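PDB 1WD5: phosphoribosyltransferase from Thermus thermophilus, which is of unproven function but probably acts as a glycosyltransferase of the type I phosphoribosyltransferase kind. Local coordinates for residues G29-G34 with L49-V54; P148-V153 with R169-A174. All coordinates share one frame; numbering follows the deposited sequence.

Contact 1 of 2, residues G29-G34 with L49-V54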
ATOM      1  N   GLY A  29       3.286  -4.452   1.400  1.00 15.17           N
ATOM      2  CA  GLY A  29       2.115  -4.777   0.612  1.00 13.57           C
ATOM      3  C   GLY A  29       0.830  -4.323   1.276  1.00 15.24           C
ATOM      4  O   GLY A  29       0.673  -4.451   2.492  1.00 15.87           O
ATOM      5  N   LEU A  30      -0.086  -3.769   0.489  1.00 14.74           N
ATOM      6  CA  LEU A  30      -1.370  -3.339   1.031  1.00 15.42           C
ATOM      7  C   LEU A  30      -2.246  -4.580   1.159  1.00 15.85           C
ATOM      8  O   LEU A  30      -2.284  -5.406   0.257  1.00 15.30           O
ATOM      9  CB  LEU A  30      -2.044  -2.327   0.098  1.00 17.49           C
ATOM     10  CG  LEU A  30      -1.584  -0.865   0.162  1.00 20.71           C
ATOM     11  CD1 LEU A  30      -0.114  -0.750  -0.204  1.00 20.74           C
ATOM     12  CD2 LEU A  30      -2.431  -0.035  -0.794  1.00 21.42           C
ATOM     13  N   PRO A  31      -2.958  -4.731   2.287  1.00 17.26           N
ATOM     14  CA  PRO A  31      -3.834  -5.888   2.518  1.00 15.35           C
ATOM     15  C   PRO A  31      -4.980  -5.885   1.506  1.00 15.37           C
ATOM     16  O   PRO A  31      -5.472  -4.813   1.155  1.00 15.81           O
ATOM     17  CB  PRO A  31      -4.351  -5.660   3.940  1.00 18.07           C
ATOM     18  CG  PRO A  31      -3.320  -4.754   4.564  1.00 19.90           C
ATOM     19  CD  PRO A  31      -2.981  -3.816   3.439  1.00 17.97           C
ATOM     20  N   ARG A  32      -5.394  -7.056   1.018  1.00 14.63           N
ATOM     21  CA  ARG A  32      -4.804  -8.346   1.373  1.00 14.21           C
ATOM     22  C   ARG A  32      -4.113  -8.965   0.155  1.00 14.78           C
ATOM     23  O   ARG A  32      -3.013  -9.500   0.267  1.00 13.31           O
ATOM     24  CB  ARG A  32      -5.878  -9.304   1.905  1.00 12.49           C
ATOM     25  CG  ARG A  32      -6.483  -8.865   3.246  1.00 14.60           C
ATOM     26  CD  ARG A  32      -7.285  -9.981   3.912  1.00 13.52           C
ATOM     27  NE  ARG A  32      -8.517 -10.308   3.201  1.00 12.50           N
ATOM     28  CZ  ARG A  32      -9.638  -9.593   3.259  1.00 14.18           C
ATOM     29  NH1 ARG A  32      -9.702  -8.492   4.001  1.00 12.22           N
ATOM     30  NH2 ARG A  32     -10.706  -9.985   2.577  1.00 15.91           N
ATOM     31  N   GLY A  33      -4.759  -8.887  -1.006  1.00 14.06           N
ATOM     32  CA  GLY A  33      -4.175  -9.444  -2.213  1.00 14.65           C
ATOM     33  C   GLY A  33      -2.809  -8.849  -2.514  1.00 15.67           C
ATOM     34  O   GLY A  33      -1.931  -9.520  -3.067  1.00 16.15           O
ATOM     35  N   GLY A  34      -2.631  -7.584  -2.145  1.00 13.26           N
ATOM     36  CA  GLY A  34      -1.367  -6.916  -2.381  1.00 13.02           C
ATOM     37  C   GLY A  34      -0.197  -7.569  -1.665  1.00 12.35           C
ATOM     38  O   GLY A  34       0.948  -7.462  -2.110  1.00 11.66           O
ATOM     39  N   LEU A  49       9.751  -8.606   3.466  1.00 15.12           N
ATOM     40  CA  LEU A  49       8.313  -8.390   3.326  1.00 14.70           C
ATOM     41  C   LEU A  49       7.599  -8.009   4.617  1.00 13.92           C
ATOM     42  O   LEU A  49       7.880  -8.545   5.688  1.00 11.82           O
ATOM     43  CB  LEU A  49       7.664  -9.646   2.732  1.00 15.62           C
ATOM     44  CG  LEU A  49       6.148  -9.717   2.489  1.00 18.32           C
ATOM     45  CD1 LEU A  49       5.411  -9.934   3.793  1.00 17.66           C
ATOM     46  CD2 LEU A  49       5.675  -8.450   1.793  1.00 14.85           C
ATOM     47  N   ASP A  50       6.680  -7.059   4.501  1.00 14.17           N
ATOM     48  CA  ASP A  50       5.870  -6.628   5.633  1.00 15.40           C
ATOM     49  C   ASP A  50       4.596  -6.032   5.062  1.00 15.62           C
ATOM     50  O   ASP A  50       4.452  -5.881   3.845  1.00 15.79           O
ATOM     51  CB  ASP A  50       6.601  -5.592   6.503  1.00 14.31           C
ATOM     52  CG  ASP A  50       5.907  -5.361   7.843  1.00 15.82           C
ATOM     53  OD1 ASP A  50       4.960  -6.109   8.170  1.00 13.39           O
ATOM     54  OD2 ASP A  50       6.309  -4.439   8.579  1.00 16.54           O
ATOM     55  N   VAL A  51       3.662  -5.711   5.940  1.00 15.86           N
ATOM     56  CA  VAL A  51       2.402  -5.147   5.507  1.00 15.41           C
ATOM     57  C   VAL A  51       2.327  -3.695   5.959  1.00 15.88           C
ATOM     58  O   VAL A  51       2.912  -3.323   6.977  1.00 16.03           O
ATOM     59  CB  VAL A  51       1.230  -5.932   6.124  1.00 16.36           C
ATOM     60  CG1 VAL A  51       1.317  -5.869   7.648  1.00 13.38           C
ATOM     61  CG2 VAL A  51      -0.087  -5.371   5.646  1.00 15.52           C
ATOM     62  N   VAL A  52       1.629  -2.870   5.186  1.00 15.64           N
ATOM     63  CA  VAL A  52       1.454  -1.477   5.557  1.00 15.14           C
ATOM     64  C   VAL A  52       0.017  -1.408   6.035  1.00 16.39           C
ATOM     65  O   VAL A  52      -0.903  -1.825   5.328  1.00 16.87           O
ATOM     66  CB  VAL A  52       1.701  -0.508   4.366  1.00 16.04           C
ATOM     67  CG1 VAL A  52       0.812  -0.857   3.191  1.00 16.01           C
ATOM     68  CG2 VAL A  52       1.466   0.925   4.818  1.00 13.69           C
ATOM     69  N   LEU A  53      -0.163  -0.910   7.253  1.00 15.70           N
ATOM     70  CA  LEU A  53      -1.476  -0.826   7.876  1.00 15.21           C
ATOM     71  C   LEU A  53      -1.872   0.625   8.117  1.00 14.96           C
ATOM     72  O   LEU A  53      -1.378   1.273   9.045  1.00 12.75           O
ATOM     73  CB  LEU A  53      -1.442  -1.605   9.192  1.00 14.97           C
ATOM     74  CG  LEU A  53      -1.170  -3.105   8.995  1.00 16.81           C
ATOM     75  CD1 LEU A  53      -0.652  -3.747  10.279  1.00 15.77           C
ATOM     76  CD2 LEU A  53      -2.457  -3.777   8.535  1.00 16.78           C
ATOM     77  N   VAL A  54      -2.773   1.122   7.276  1.00 14.14           N
ATOM     78  CA  VAL A  54      -3.218   2.506   7.350  1.00 15.20           C
ATOM     79  C   VAL A  54      -4.678   2.650   6.919  1.00 16.56           C
ATOM     80  O   VAL A  54      -5.258   1.725   6.343  1.00 16.51           O
ATOM     81  CB  VAL A  54      -2.367   3.387   6.410  1.00 15.23           C
ATOM     82  CG1 VAL A  54      -0.889   3.243   6.742  1.00 14.18           C
ATOM     83  CG2 VAL A  54      -2.611   2.972   4.969  1.00 15.53           C
TER
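Gly-29 and Val-51 face each other as a parallel bridge pair, with their CA atoms 4.9 Å apart. Two backbone bonds define the register: Gly-29 N donates to Asp-50 O at 3.1 Å, and Val-52 N donates to Gly-29 O at 3.3 Å. Both are nearly straight at hydrogen (165°), but Val-52 N sits 42° above the plane of the Gly-29 carbonyl. Gly-29 O is also approached by the CA-H of Val-51 and, at 3.4 Å, by Val-51 CG2. Because Val-51 CG1 occupies the crowded position between backbone N and carbonyl carbon (chi1 60°), CG2 stands anti to N. Val-51 CG2 also presses on Pro-31 CG at 3.5 Å, tighter than usual carbon contact, and the proline and valine side chains cross at about a right angle. Pro-31 CD meets Val-52 O at 3.4 Å, while Leu-53 CD2 reaches Pro-31 CG more loosely. One residue past the bridge, Leu-30 and Val-52 lie side by side and point the same way, Leu-30 CD1 against Val-52 CG1 at 3.5 Å; both also touch helix 134-144. The Asp-50 carboxylate is engaged outside the two segments: OD1 forms a salt bridge with Arg-110 and OD2 accepts from Ala-116 N. Leu-30 is also joined by backbone bonding to Val-126 of strand 122-126, which neighbours strand 26-29. The chain then turns through a cis peptide between Pro-31 and Arg-32 into helix 33-45. The beta-alpha-beta unit 26-29, 33-45, 48-59, with a cis peptide in the loop after its first strand, is consistent with the place of the pyrophosphate-binding loop in type I phosphoribosyltransferases.

Contact 2 of 2, residues P148-V153 with R169-A174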
ATOM      1  N   PRO A 148      11.887   7.247   5.452  1.00 20.24           N
ATOM      2  CA  PRO A 148      12.543   6.259   4.594  1.00 20.47           C
ATOM      3  C   PRO A 148      13.553   6.957   3.686  1.00 21.46           C
ATOM      4  O   PRO A 148      13.413   8.145   3.392  1.00 19.66           O
ATOM      5  CB  PRO A 148      11.379   5.663   3.814  1.00 19.16           C
ATOM      6  CG  PRO A 148      10.477   6.830   3.656  1.00 20.74           C
ATOM      7  CD  PRO A 148      10.489   7.445   5.040  1.00 21.38           C
ATOM      8  N   ARG A 149      14.572   6.221   3.254  1.00 21.70           N
ATOM      9  CA  ARG A 149      15.599   6.779   2.378  1.00 23.03           C
ATOM     10  C   ARG A 149      15.019   7.056   0.999  1.00 22.40           C
ATOM     11  O   ARG A 149      15.340   8.063   0.364  1.00 22.61           O
ATOM     12  CB  ARG A 149      16.774   5.803   2.241  1.00 23.78           C
ATOM     13  CG  ARG A 149      17.931   6.362   1.433  1.00 27.01           C
ATOM     14  CD  ARG A 149      19.144   5.443   1.443  1.00 28.77           C
ATOM     15  NE  ARG A 149      18.967   4.248   0.621  1.00 29.54           N
ATOM     16  CZ  ARG A 149      19.930   3.361   0.388  1.00 31.56           C
ATOM     17  NH1 ARG A 149      21.135   3.536   0.917  1.00 30.74           N
ATOM     18  NH2 ARG A 149      19.700   2.308  -0.382  1.00 31.42           N
ATOM     19  N   ARG A 150      14.154   6.159   0.546  1.00 20.70           N
ATOM     20  CA  ARG A 150      13.540   6.285  -0.764  1.00 19.81           C
ATOM     21  C   ARG A 150      12.220   5.520  -0.785  1.00 20.14           C
ATOM     22  O   ARG A 150      12.076   4.491  -0.119  1.00 18.33           O
ATOM     23  CB  ARG A 150      14.494   5.715  -1.811  1.00 21.09           C
ATOM     24  CG  ARG A 150      13.987   5.739  -3.234  1.00 23.35           C
ATOM     25  CD  ARG A 150      14.995   5.062  -4.148  1.00 23.49           C
ATOM     26  NE  ARG A 150      14.557   5.037  -5.538  1.00 24.13           N
ATOM     27  CZ  ARG A 150      15.249   4.478  -6.525  1.00 25.11           C
ATOM     28  NH1 ARG A 150      16.414   3.895  -6.270  1.00 22.69           N
ATOM     29  NH2 ARG A 150      14.779   4.503  -7.765  1.00 23.71           N
ATOM     30  N   VAL A 151      11.257   6.029  -1.546  1.00 18.80           N
ATOM     31  CA  VAL A 151       9.957   5.384  -1.652  1.00 17.71           C
ATOM     32  C   VAL A 151       9.583   5.195  -3.118  1.00 19.03           C
ATOM     33  O   VAL A 151       9.681   6.126  -3.926  1.00 18.36           O
ATOM     34  CB  VAL A 151       8.855   6.216  -0.952  1.00 17.12           C
ATOM     35  CG1 VAL A 151       7.530   5.472  -0.996  1.00 16.07           C
ATOM     36  CG2 VAL A 151       9.257   6.499   0.489  1.00 14.03           C
ATOM     37  N   VAL A 152       9.170   3.979  -3.459  1.00 17.51           N
ATOM     38  CA  VAL A 152       8.765   3.659  -4.821  1.00 15.78           C
ATOM     39  C   VAL A 152       7.429   2.943  -4.800  1.00 15.63           C
ATOM     40  O   VAL A 152       7.250   1.970  -4.064  1.00 17.11           O
ATOM     41  CB  VAL A 152       9.782   2.731  -5.524  1.00 16.35           C
ATOM     42  CG1 VAL A 152       9.262   2.347  -6.904  1.00 15.79           C
ATOM     43  CG2 VAL A 152      11.130   3.414  -5.640  1.00 16.77           C
ATOM     44  N   VAL A 153       6.486   3.429  -5.598  1.00 15.00           N
ATOM     45  CA  VAL A 153       5.177   2.795  -5.696  1.00 13.28           C
ATOM     46  C   VAL A 153       5.254   1.830  -6.874  1.00 14.60           C
ATOM     47  O   VAL A 153       5.565   2.239  -7.994  1.00 14.16           O
ATOM     48  CB  VAL A 153       4.069   3.827  -5.970  1.00 14.67           C
ATOM     49  CG1 VAL A 153       2.768   3.113  -6.324  1.00 12.69           C
ATOM     50  CG2 VAL A 153       3.873   4.711  -4.744  1.00 13.97           C
ATOM     51  N   ARG A 169       3.378  12.448  -6.347  1.00 17.54           N
ATOM     52  CA  ARG A 169       4.004  12.354  -5.032  1.00 17.62           C
ATOM     53  C   ARG A 169       5.208  11.418  -4.913  1.00 17.81           C
ATOM     54  O   ARG A 169       6.010  11.551  -3.989  1.00 15.95           O
ATOM     55  CB  ARG A 169       2.947  11.940  -3.999  1.00 19.16           C
ATOM     56  CG  ARG A 169       1.744  12.869  -3.920  1.00 22.04           C
ATOM     57  CD  ARG A 169       0.709  12.349  -2.921  1.00 22.65           C
ATOM     58  NE  ARG A 169       1.239  12.285  -1.560  1.00 24.68           N
ATOM     59  CZ  ARG A 169       0.595  11.745  -0.531  1.00 26.26           C
ATOM     60  NH1 ARG A 169      -0.610  11.214  -0.703  1.00 27.08           N
ATOM     61  NH2 ARG A 169       1.153  11.738   0.671  1.00 27.79           N
ATOM     62  N   ALA A 170       5.348  10.470  -5.833  1.00 16.40           N
ATOM     63  CA  ALA A 170       6.472   9.547  -5.745  1.00 16.40           C
ATOM     64  C   ALA A 170       6.779   8.862  -7.056  1.00 15.23           C
ATOM     65  O   ALA A 170       6.001   8.932  -8.001  1.00 15.59           O
ATOM     66  CB  ALA A 170       6.189   8.496  -4.676  1.00 15.85           C
ATOM     67  N   GLU A 171       7.927   8.200  -7.106  1.00 17.79           N
ATOM     68  CA  GLU A 171       8.307   7.466  -8.298  1.00 18.99           C
ATOM     69  C   GLU A 171       7.304   6.324  -8.400  1.00 18.61           C
ATOM     70  O   GLU A 171       6.985   5.674  -7.400  1.00 18.81           O
ATOM     71  CB  GLU A 171       9.720   6.898  -8.162  1.00 21.86           C
ATOM     72  CG  GLU A 171      10.262   6.333  -9.467  1.00 27.13           C
ATOM     73  CD  GLU A 171      11.599   5.639  -9.302  1.00 29.51           C
ATOM     74  OE1 GLU A 171      12.432   6.108  -8.497  1.00 29.50           O
ATOM     75  OE2 GLU A 171      11.823   4.625  -9.992  1.00 35.08           O
ATOM     76  N   VAL A 172       6.790   6.095  -9.598  1.00 16.97           N
ATOM     77  CA  VAL A 172       5.820   5.036  -9.807  1.00 16.58           C
ATOM     78  C   VAL A 172       6.278   4.060 -10.874  1.00 17.75           C
ATOM     79  O   VAL A 172       6.753   4.464 -11.938  1.00 17.33           O
ATOM     80  CB  VAL A 172       4.452   5.602 -10.239  1.00 16.50           C
ATOM     81  CG1 VAL A 172       3.533   4.466 -10.669  1.00 15.92           C
ATOM     82  CG2 VAL A 172       3.823   6.385  -9.091  1.00 17.02           C
ATOM     83  N   VAL A 173       6.136   2.775 -10.574  1.00 16.65           N
ATOM     84  CA  VAL A 173       6.485   1.716 -11.504  1.00 17.88           C
ATOM     85  C   VAL A 173       5.207   0.920 -11.741  1.00 19.03           C
ATOM     86  O   VAL A 173       4.741   0.201 -10.857  1.00 20.86           O
ATOM     87  CB  VAL A 173       7.571   0.784 -10.925  1.00 17.72           C
ATOM     88  CG1 VAL A 173       7.823  -0.375 -11.877  1.00 17.84           C
ATOM     89  CG2 VAL A 173       8.859   1.566 -10.707  1.00 18.89           C
ATOM     90  N   ALA A 174       4.632   1.072 -12.930  1.00 18.63           N
ATOM     91  CA  ALA A 174       3.403   0.371 -13.286  1.00 19.34           C
ATOM     92  C   ALA A 174       3.658  -0.427 -14.554  1.00 19.88           C
ATOM     93  O   ALA A 174       4.149   0.117 -15.542  1.00 20.63           O
ATOM     94  CB  ALA A 174       2.275   1.372 -13.509  1.00 18.36           C
TER
HETATM   95  O   HOH W   1      12.483   6.513  -6.043  1.00 35.71           O
HETATM   96  O   HOH W   2       9.703   8.589  -4.729  1.00 26.35           O
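Arg-150 and Glu-171 meet through a salt bridge between the two strands. CG of Arg-150 is anti to the backbone N (chi1 178°) and the chain runs extended to NE, which carries the guanidinium across to the carboxylate. Glu-171, its CG likewise anti to the backbone N and its chain extended beyond, offers the syn lone pair of OE1 to Arg-150 NH2 at 2.9 Å. That oxygen lies close to the guanidinium plane, although the two flat groups are turned 37° apart. A water linking Arg-150 NE to Glu-171 OE1 adds a second tie, and Arg-150 NH1 is held by Leu-20 O. Strands 150-153 and 171-174, inclined at 33°, form the parallel pair of a beta-alpha-beta unit whose crossover is helix 160-167. Direct bonding comes from Val-153, its N to Glu-171 O (2.9 Å) and its O from Val-173 N (2.7 Å). Nearer the start, Val-151 O and Glu-171 N stand 4.2 Å apart, and a second water bridges them. Val-152 CG1 touches Val-173 CG2 at 3.9 Å, both valines also packing on Leu-17 of helix 6-17. On the face toward helix 134-144, Val-172 CG2, anti to its carbonyl carbon, rests 4.0 Å from Val-153 CB.

Overall arrangement
Contact 1 closes before contact 2 opens along the chain, and each joins the strands of a separate beta-alpha-beta unit within one mixed sheet. Their centres are about 16 Å apart and their nearest atoms about 8 Å, so they do not touch. Strand 122-126 lies between them: its Val-126 bonds to Leu-30, while Val-123 and Leu-125 bond to Val-152. Helix 134-144 is a second common element, with Met-136 packing on both Leu-30 and Val-153. The strand order 48-59, 26-29, 122-126, 150-155, 171-174 shows the chain building outward from the middle in both directions, as in Rossmann-like phosphoribosyltransferase cores; contact 1 is buried, whereas contact 2 ends at an outermost strand.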